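Local coordinates for protein aspartate aminotransferase, cytoplasmic (Schizosaccharomyces pombe 972h-, PDB 6JPK) that catalyses the reversible transfer of the amino group from L-aspartate to 2-oxoglutarate, giving oxaloacetate and L-glutamate, with pyridoxal 5'-phosphate as cofactor, at residues P72-P77 with A101-V106; F218-Q223 with V249-A254; K332-S337 with E395-A400. The protein carries 1 engineered substitution. One frame throughout, in Å; residues are numbered along the deposited sequence. Where two conformers were deposited one is given.

Contact 1: P72-P77 with A101-V106; sequences PIAGLP and ASMQSV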
loop_
_atom_site.group_PDB
_atom_site.type_symbol
_atom_site.label_atom_id
_atom_site.label_comp_id
_atom_site.label_asym_id
_atom_site.label_seq_id
_atom_site.Cartn_x
_atom_site.Cartn_y
_atom_site.Cartn_z
ATOM N N PRO A 72 -9.943 0.443 -9.814
ATOM C CA PRO A 72 -9.245 1.474 -10.592
ATOM C C PRO A 72 -8.026 2.018 -9.858
ATOM O O PRO A 72 -7.883 1.888 -8.634
ATOM C CB PRO A 72 -10.316 2.556 -10.784
ATOM C CG PRO A 72 -11.588 1.801 -10.772
ATOM C CD PRO A 72 -11.400 0.668 -9.791
ATOM N N ILE A 73 -7.129 2.637 -10.615
ATOM C CA ILE A 73 -5.859 3.063 -10.041
ATOM C C ILE A 73 -6.085 4.056 -8.903
ATOM O O ILE A 73 -5.393 4.018 -7.874
ATOM C CB ILE A 73 -4.953 3.643 -11.145
ATOM C CG1 ILE A 73 -3.609 4.054 -10.565
ATOM C CG2 ILE A 73 -5.613 4.828 -11.828
ATOM C CD1 ILE A 73 -2.543 3.945 -11.590
ATOM N N ALA A 74 -7.061 4.945 -9.059
ATOM C CA ALA A 74 -7.375 5.938 -8.041
ATOM C C ALA A 74 -8.296 5.392 -6.947
ATOM O O ALA A 74 -8.578 6.108 -5.976
ATOM C CB ALA A 74 -8.004 7.173 -8.700
ATOM N N GLY A 75 -8.771 4.162 -7.083
ATOM C CA GLY A 75 -9.533 3.490 -6.048
ATOM C C GLY A 75 -11.000 3.344 -6.417
ATOM O O GLY A 75 -11.430 3.640 -7.532
ATOM N N LEU A 76 -11.771 2.878 -5.438
ATOM C CA LEU A 76 -13.189 2.596 -5.623
ATOM C C LEU A 76 -13.952 3.912 -5.713
ATOM O O LEU A 76 -13.935 4.691 -4.750
ATOM C CB LEU A 76 -13.691 1.750 -4.451
ATOM C CG LEU A 76 -15.167 1.370 -4.411
ATOM C CD1 LEU A 76 -15.491 0.338 -5.502
ATOM C CD2 LEU A 76 -15.536 0.847 -3.025
ATOM N N PRO A 77 -14.614 4.212 -6.836
ATOM C CA PRO A 77 -15.175 5.567 -7.007
ATOM C C PRO A 77 -16.195 5.956 -5.952
ATOM O O PRO A 77 -16.203 7.113 -5.512
ATOM C CB PRO A 77 -15.797 5.508 -8.411
ATOM C CG PRO A 77 -14.985 4.460 -9.123
ATOM C CD PRO A 77 -14.693 3.414 -8.071
ATOM N N ALA A 101 -9.525 16.289 -6.711
ATOM C CA ALA A 101 -8.839 15.091 -7.189
ATOM C C ALA A 101 -8.613 14.188 -5.983
ATOM O O ALA A 101 -7.887 14.556 -5.060
ATOM C CB ALA A 101 -7.513 15.445 -7.864
ATOM N N SER A 102 -9.252 13.020 -5.973
ATOM C CA SER A 102 -9.232 12.119 -4.823
ATOM C C SER A 102 -8.583 10.806 -5.224
ATOM O O SER A 102 -8.959 10.205 -6.235
ATOM C CB SER A 102 -10.644 11.863 -4.283
ATOM O OG SER A 102 -11.272 13.082 -3.890
ATOM N N MET A 103 -7.611 10.362 -4.432
ATOM C CA MET A 103 -6.900 9.119 -4.685
ATOM C C MET A 103 -6.985 8.262 -3.431
ATOM O O MET A 103 -6.415 8.618 -2.390
ATOM C CB MET A 103 -5.444 9.391 -5.053
ATOM C CG MET A 103 -5.287 10.155 -6.361
ATOM S SD MET A 103 -4.998 8.998 -7.720
ATOM C CE MET A 103 -3.642 8.069 -6.964
ATOM N N GLN A 104 -7.693 7.141 -3.526
ATOM C CA GLN A 104 -7.677 6.176 -2.434
ATOM C C GLN A 104 -6.238 5.746 -2.194
ATOM O O GLN A 104 -5.489 5.481 -3.141
ATOM C CB GLN A 104 -8.561 4.977 -2.762
ATOM C CG GLN A 104 -8.571 3.892 -1.693
ATOM C CD GLN A 104 -9.395 2.695 -2.112
ATOM O OE1 GLN A 104 -10.314 2.804 -2.947
ATOM N NE2 GLN A 104 -9.081 1.538 -1.530
ATOM N N SER A 105 -5.840 5.715 -0.930
ATOM C CA SER A 105 -4.454 5.507 -0.542
ATOM C C SER A 105 -4.368 4.397 0.498
ATOM O O SER A 105 -5.375 3.961 1.071
ATOM C CB SER A 105 -3.845 6.799 0.020
ATOM O OG SER A 105 -4.610 7.270 1.120
ATOM N N VAL A 106 -3.140 3.955 0.752
ATOM C CA VAL A 106 -2.884 2.984 1.807
ATOM C C VAL A 106 -2.931 3.759 3.118
ATOM O O VAL A 106 -1.889 4.092 3.700
ATOM C CB VAL A 106 -1.532 2.274 1.610
ATOM C CG1 VAL A 106 -1.331 1.186 2.664
ATOM C CG2 VAL A 106 -1.445 1.675 0.207
#
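A74 and M103 bring their CA atoms within 4.6 Å where the 72-77 loop passes strand 101-106, and G75 lies next to Q104 just beyond. The loop folds back in a type I beta turn from P72 to G75, closed by the bond from G75 N to P72 O, and within this turn the A74 carbonyl faces the strand. Q104 N donates to A74 O at 2.8 Å, the donor N lying 33° out of the plane of that carbonyl. Q104 supplies the second bond with its side chain. With CG anti to the backbone N (chi1 178°) and the chain extended beyond, its amide reaches along the loop, and OE1 accepts from L76 N at 2.9 Å, almost straight on. L76 holds the N-cap position of helix 77-87, so the glutamine of one edge strand of the large mixed sheet fixes the loop right where that helix starts. Q104 OE1 also lies 3.3 Å from G75 CA. G75 has phi 109°, and a CB there would run into Q104 CB and the carbonyl before it; the close approach needs a glycine. One residue earlier on the strand, the M103 chain bends at chi2 and chi3 to lay SD against A74 CB at 3.7 Å. Behind the contact, Q288 of helix 274-289 donates its NE2 to both I73 O and Q104 O, while S102 OG bonds H268 on the adjoining strand.

Contact 2: F218-Q223 with V249-A254; sequences FDIAYQ and VCQSFA. With PO4 (phosphate ion), chain C.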
loop_
_atom_site.group_PDB
_atom_site.type_symbol
_atom_site.label_atom_id
_atom_site.label_comp_id
_atom_site.label_asym_id
_atom_site.label_seq_id
_atom_site.Cartn_x
_atom_site.Cartn_y
_atom_site.Cartn_z
ATOM N N PHE A 218 -3.318 19.757 4.821
ATOM C CA PHE A 218 -3.994 19.321 6.040
ATOM C C PHE A 218 -3.858 17.815 6.204
ATOM O O PHE A 218 -4.089 17.057 5.258
ATOM C CB PHE A 218 -5.481 19.669 6.021
ATOM C CG PHE A 218 -5.785 21.114 6.283
ATOM C CD1 PHE A 218 -5.729 21.621 7.565
ATOM C CD2 PHE A 218 -6.179 21.949 5.247
ATOM C CE1 PHE A 218 -6.033 22.960 7.812
ATOM C CE2 PHE A 218 -6.486 23.290 5.480
ATOM C CZ PHE A 218 -6.411 23.794 6.766
ATOM N N ASP A 219 -3.507 17.387 7.404
ATOM C CA ASP A 219 -3.588 15.984 7.796
ATOM C C ASP A 219 -4.816 15.827 8.686
ATOM O O ASP A 219 -4.913 16.485 9.730
ATOM C CB ASP A 219 -2.317 15.558 8.531
ATOM C CG ASP A 219 -2.150 14.039 8.589
ATOM O OD1 ASP A 219 -3.153 13.320 8.802
ATOM O OD2 ASP A 219 -1.009 13.560 8.417
ATOM N N ILE A 220 -5.778 15.003 8.270
ATOM C CA ILE A 220 -7.000 14.799 9.047
ATOM C C ILE A 220 -7.152 13.296 9.292
ATOM O O ILE A 220 -7.755 12.561 8.500
ATOM C CB ILE A 220 -8.242 15.419 8.390
ATOM C CG1 ILE A 220 -9.474 15.226 9.276
ATOM C CG2 ILE A 220 -8.480 14.922 6.960
ATOM C CD1 ILE A 220 -10.550 16.285 9.047
ATOM N N ALA A 221 -6.603 12.832 10.407
ATOM C CA ALA A 221 -6.640 11.428 10.778
ATOM C C ALA A 221 -7.710 11.095 11.812
ATOM O O ALA A 221 -7.915 9.911 12.094
ATOM C CB ALA A 221 -5.270 10.999 11.318
ATOM N N TYR A 222 -8.395 12.094 12.396
ATOM C CA TYR A 222 -9.297 11.803 13.509
ATOM C C TYR A 222 -10.664 12.466 13.351
ATOM O O TYR A 222 -11.312 12.785 14.348
ATOM C CB TYR A 222 -8.666 12.211 14.844
ATOM C CG TYR A 222 -7.266 11.673 15.014
ATOM C CD1 TYR A 222 -7.057 10.345 15.336
ATOM C CD2 TYR A 222 -6.157 12.488 14.810
ATOM C CE1 TYR A 222 -5.784 9.834 15.470
ATOM C CE2 TYR A 222 -4.870 11.990 14.947
ATOM C CZ TYR A 222 -4.694 10.655 15.273
ATOM O OH TYR A 222 -3.430 10.135 15.405
ATOM N N GLN A 223 -11.140 12.659 12.123
ATOM C CA GLN A 223 -12.435 13.319 11.956
ATOM C C GLN A 223 -13.552 12.478 12.572
ATOM O O GLN A 223 -13.704 11.296 12.248
ATOM C CB GLN A 223 -12.747 13.577 10.477
ATOM C CG GLN A 223 -14.041 14.398 10.313
ATOM C CD GLN A 223 -14.581 14.452 8.886
ATOM O OE1 GLN A 223 -14.175 13.679 8.024
ATOM N NE2 GLN A 223 -15.530 15.354 8.647
ATOM N N VAL A 249 -5.281 17.571 1.151
ATOM C CA VAL A 249 -5.806 16.932 2.357
ATOM C C VAL A 249 -5.406 15.463 2.348
ATOM O O VAL A 249 -5.618 14.769 1.347
ATOM C CB VAL A 249 -7.339 17.060 2.464
ATOM C CG1 VAL A 249 -7.825 16.431 3.771
ATOM C CG2 VAL A 249 -7.791 18.516 2.351
ATOM N N CYS A 250 -4.851 14.983 3.462
ATOM C CA CYS A 250 -4.543 13.567 3.651
ATOM C C CYS A 250 -5.451 13.007 4.741
ATOM O O CYS A 250 -5.381 13.442 5.894
ATOM C CB CYS A 250 -3.074 13.362 4.017
ATOM S SG CYS A 250 -1.936 14.131 2.851
ATOM N N GLN A 251 -6.280 12.027 4.380
ATOM C CA GLN A 251 -7.401 11.580 5.197
ATOM C C GLN A 251 -7.230 10.110 5.530
ATOM O O GLN A 251 -6.916 9.306 4.649
ATOM C CB GLN A 251 -8.718 11.809 4.456
ATOM C CG GLN A 251 -9.970 11.235 5.086
ATOM C CD GLN A 251 -11.168 11.397 4.146
ATOM O OE1 GLN A 251 -11.009 11.326 2.924
ATOM N NE2 GLN A 251 -12.350 11.657 4.703
ATOM N N SER A 252 -7.423 9.763 6.797
ATOM C CA SER A 252 -7.347 8.385 7.254
ATOM C C SER A 252 -8.671 7.978 7.884
ATOM O O SER A 252 -9.291 8.765 8.610
ATOM C CB SER A 252 -6.210 8.201 8.283
ATOM O OG SER A 252 -6.254 6.918 8.877
ATOM N N PHE A 253 -9.091 6.741 7.618
ATOM C CA PHE A 253 -10.218 6.140 8.316
ATOM C C PHE A 253 -9.761 5.102 9.332
ATOM O O PHE A 253 -10.586 4.333 9.838
ATOM C CB PHE A 253 -11.204 5.519 7.317
ATOM C CG PHE A 253 -11.896 6.538 6.458
ATOM C CD1 PHE A 253 -11.311 6.986 5.282
ATOM C CD2 PHE A 253 -13.113 7.069 6.839
ATOM C CE1 PHE A 253 -11.938 7.937 4.487
ATOM C CE2 PHE A 253 -13.739 8.018 6.054
ATOM C CZ PHE A 253 -13.148 8.455 4.879
ATOM N N ALA A 254 -8.459 5.077 9.638
ATOM C CA ALA A 254 -7.914 4.074 10.545
ATOM C C ALA A 254 -8.576 4.152 11.916
ATOM O O ALA A 254 -8.982 3.130 12.481
ATOM C CB ALA A 254 -6.398 4.254 10.668
HETATM P P PO4 C . -2.525 5.598 9.119
HETATM O O1 PO4 C . -1.413 5.437 8.102
HETATM O O2 PO4 C . -3.837 5.948 8.454
HETATM O O3 PO4 C . -2.647 4.294 9.879
HETATM O O4 PO4 C . -2.222 6.697 10.109
HETATM O O HOH W 1 -4.297 11.302 7.576
HETATM O O HOH W 2 -10.186 11.395 9.457
HETATM O O HOH W 3 -9.698 8.292 11.385
HETATM O O HOH W 4 -6.519 7.622 11.500
HETATM O O HOH W 5 -12.462 11.659 7.549
#
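C250 bonds the neighbouring strand through both its N and its O, the usual parallel pattern in which one residue bonds those before and after its partner, here D219: C250 N donates to F218 O at 2.8 Å, and C250 O accepts from I220 N at 2.9 Å. S252 N reaches I220 O over a longer 3.3 Å, where the two parallel strands, 10° apart, run out into loops. On the face carrying I220 and V249, I220 CG2 lies 3.6 Å from V249 CG1. The opposite face bears D219 and C250, and there one water donates to both D219 OD1 and C250 O.

Past the strand ends, waters take over: one links A221 O to S252 O, and another runs from A221 O to S252 OG. That hydroxyl, anti to its backbone N (chi1 171°), donates to phosphate O2 at 2.6 Å and accepts from A254 N at 3.0 Å, an ST turn. An alanine in place of S252 would probably leave A254 N and the phosphate oxygen without this partner and loosen the turn leading to K255.

The ion, probably from the crystallisation liquor, is also held by S107, G108, T109 and R263 of the same chain and by Y70 of the second subunit, consistent with the cofactor phosphate pocket of class I aminotransferases. D219 OD2 takes bonds from H141 and N112; in this family the equivalent aspartate pairs with the pyridine nitrogen. L87 of helix 77-87 and L237 of helix 235-241 cover I220 and V249, helix 107-127 packs on C250, and strands 182-186 and 264-270 flank the pair.

Contact 3: K332-S337 with E395-A400; sequences KRLRDS and EHVAQA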
loop_
_atom_site.group_PDB
_atom_site.type_symbol
_atom_site.label_atom_id
_atom_site.label_comp_id
_atom_site.label_asym_id
_atom_site.label_seq_id
_atom_site.Cartn_x
_atom_site.Cartn_y
_atom_site.Cartn_z
ATOM N N LYS A 332 -11.419 13.277 31.995
ATOM C CA LYS A 332 -12.047 13.866 33.170
ATOM C C LYS A 332 -11.681 13.107 34.440
ATOM O O LYS A 332 -11.399 13.726 35.472
ATOM C CB LYS A 332 -13.566 13.894 32.981
ATOM C CG LYS A 332 -14.338 14.306 34.226
ATOM C CD LYS A 332 -15.855 14.147 34.034
ATOM C CE LYS A 332 -16.619 14.546 35.301
ATOM N NZ LYS A 332 -18.071 14.189 35.244
ATOM N N ARG A 333 -11.686 11.769 34.391
ATOM C CA ARG A 333 -11.331 10.985 35.575
ATOM C C ARG A 333 -9.896 11.267 35.998
ATOM O O ARG A 333 -9.617 11.513 37.176
ATOM C CB ARG A 333 -11.512 9.483 35.315
ATOM C CG ARG A 333 -12.953 8.971 35.240
ATOM C CD ARG A 333 -13.641 8.888 36.612
ATOM N NE ARG A 333 -12.905 8.055 37.557
ATOM C CZ ARG A 333 -12.921 6.725 37.547
ATOM N NH1 ARG A 333 -13.639 6.080 36.633
ATOM N NH2 ARG A 333 -12.223 6.037 38.449
ATOM N N LEU A 334 -8.970 11.238 35.041
ATOM C CA LEU A 334 -7.567 11.493 35.357
ATOM C C LEU A 334 -7.379 12.884 35.960
ATOM O O LEU A 334 -6.763 13.034 37.021
ATOM C CB LEU A 334 -6.711 11.324 34.097
ATOM C CG LEU A 334 -5.209 11.489 34.296
ATOM C CD1 LEU A 334 -4.699 10.543 35.384
ATOM C CD2 LEU A 334 -4.471 11.270 32.973
ATOM N N ARG A 335 -7.931 13.912 35.306
ATOM C CA ARG A 335 -7.813 15.274 35.823
ATOM C C ARG A 335 -8.467 15.413 37.193
ATOM O O ARG A 335 -7.889 16.021 38.105
ATOM C CB ARG A 335 -8.432 16.274 34.846
ATOM C CG ARG A 335 -8.379 17.728 35.350
ATOM C CD ARG A 335 -9.690 18.463 35.124
ATOM N NE ARG A 335 -9.711 19.804 35.709
ATOM C CZ ARG A 335 -10.373 20.133 36.820
ATOM N NH1 ARG A 335 -11.075 19.220 37.478
ATOM N NH2 ARG A 335 -10.338 21.380 37.274
ATOM N N ASP A 336 -9.672 14.851 37.361
ATOM C CA ASP A 336 -10.370 14.985 38.637
ATOM C C ASP A 336 -9.589 14.339 39.770
ATOM O O ASP A 336 -9.616 14.833 40.900
ATOM C CB ASP A 336 -11.772 14.383 38.554
ATOM C CG ASP A 336 -12.736 15.265 37.769
ATOM O OD1 ASP A 336 -12.334 16.379 37.358
ATOM O OD2 ASP A 336 -13.892 14.846 37.563
ATOM N N SER A 337 -8.896 13.230 39.501
ATOM C CA SER A 337 -8.141 12.587 40.580
ATOM C C SER A 337 -6.889 13.377 40.934
ATOM O O SER A 337 -6.515 13.460 42.109
ATOM C CB SER A 337 -7.762 11.160 40.199
ATOM O OG SER A 337 -8.908 10.336 40.166
ATOM N N GLU A 395 -7.261 5.083 38.313
ATOM C CA GLU A 395 -6.841 5.545 39.632
ATOM C C GLU A 395 -5.388 5.166 39.919
ATOM O O GLU A 395 -4.643 5.944 40.524
ATOM C CB GLU A 395 -7.772 4.973 40.701
ATOM C CG GLU A 395 -8.231 6.009 41.704
ATOM C CD GLU A 395 -9.009 7.149 41.056
ATOM O OE1 GLU A 395 -9.846 6.886 40.158
ATOM O OE2 GLU A 395 -8.778 8.313 41.451
ATOM N N HIS A 396 -4.976 3.969 39.509
ATOM C CA HIS A 396 -3.565 3.605 39.578
ATOM C C HIS A 396 -2.698 4.607 38.811
ATOM O O HIS A 396 -1.645 5.026 39.303
ATOM C CB HIS A 396 -3.394 2.181 39.044
ATOM C CG HIS A 396 -1.969 1.705 38.986
ATOM N ND1 HIS A 396 -1.234 1.412 40.113
ATOM C CD2 HIS A 396 -1.160 1.441 37.930
ATOM C CE1 HIS A 396 -0.028 0.999 39.757
ATOM N NE2 HIS A 396 0.042 1.009 38.435
ATOM N N VAL A 397 -3.146 5.039 37.627
ATOM C CA VAL A 397 -2.378 5.997 36.828
ATOM C C VAL A 397 -2.304 7.360 37.519
ATOM O O VAL A 397 -1.232 7.982 37.593
ATOM C CB VAL A 397 -2.975 6.117 35.414
ATOM C CG1 VAL A 397 -2.302 7.274 34.628
ATOM C CG2 VAL A 397 -2.833 4.790 34.676
ATOM N N ALA A 398 -3.440 7.858 38.014
ATOM C CA ALA A 398 -3.437 9.124 38.747
ATOM C C ALA A 398 -2.511 9.070 39.962
ATOM O O ALA A 398 -1.780 10.029 40.239
ATOM C CB ALA A 398 -4.854 9.477 39.194
ATOM N N GLN A 399 -2.543 7.966 40.704
ATOM C CA GLN A 399 -1.692 7.847 41.882
ATOM C C GLN A 399 -0.220 7.887 41.497
ATOM O O GLN A 399 0.593 8.493 42.204
ATOM C CB GLN A 399 -2.014 6.554 42.632
ATOM C CG GLN A 399 -3.386 6.534 43.305
ATOM C CD GLN A 399 -3.389 7.198 44.674
ATOM O OE1 GLN A 399 -2.331 7.433 45.271
ATOM N NE2 GLN A 399 -4.583 7.501 45.183
ATOM N N ALA A 400 0.133 7.240 40.377
ATOM C CA ALA A 400 1.506 7.260 39.877
ATOM C C ALA A 400 1.945 8.670 39.526
ATOM O O ALA A 400 3.033 9.106 39.925
ATOM C CB ALA A 400 1.639 6.363 38.648
#
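R333 NH2 donates to E395 OE1 at 3.0 Å in a salt bridge between the two helices, meeting the oxygen nearly along its C-O axis. The two side chains cross at about a right angle, yet their guanidinium and carboxylate planes are nearly coplanar, 8° apart, and OE1 lies at the guanidinium edge, slightly out of its plane. R333 gets there by bending at chi2 and chi3, which folds its chain back toward E395. NH1 of the same group bonds N391 OD1, a second partner that helps fix the rotation of the guanidinium. The other carboxylate oxygen, E395 OE2, is approached by S337 OG, but the modelled separation is very short and the details of this contact are doubtful. E395 itself is bent at chi2 (61°), which carries its acid group across to the other helix.

Beside the salt bridge the helices meet through apolar atoms, closest where S337 and A398 face each other. S337 CB and A398 CB touch at 3.5 Å. L334 lays CD1 against A398 CA at 3.9 Å and reaches V397 CG1 at 4.1 Å. A398 is also the residue whose CA comes nearest to L334 CA, 5.8 Å away. L389 of a nearby loop also packs on L334 and V397.

The local axes pass 9.2 Å apart at a crossing angle of -41°. This is helix-to-helix packing between the later part of the long helix 310-340, which in this family connects the two domains, and the C-terminal helix 394-407, in the small domain of a class I, fold-type I aminotransferase.

Following the chain from the N terminus, contact 1 comes first, closing a loop that runs through helix 77-87 to bring 72-77 against edge strand 100-106. Contact 2 opens later and joins strands 215-220 and 247-252 in the interior of the same mixed sheet; the intervening loop includes helices 230-233 and 235-241. Contact 3 closes the longest loop, from helix 310-340 to helix 394-407. The three follow in series, none nested or crossed. Contacts 1 and 2 have centres 15 Å apart and share the sheet, whereas the centre of contact 3 lies 30 Å from that of contact 2, among C-terminal helices, and on the opposite side of the chain's centre from contact 1.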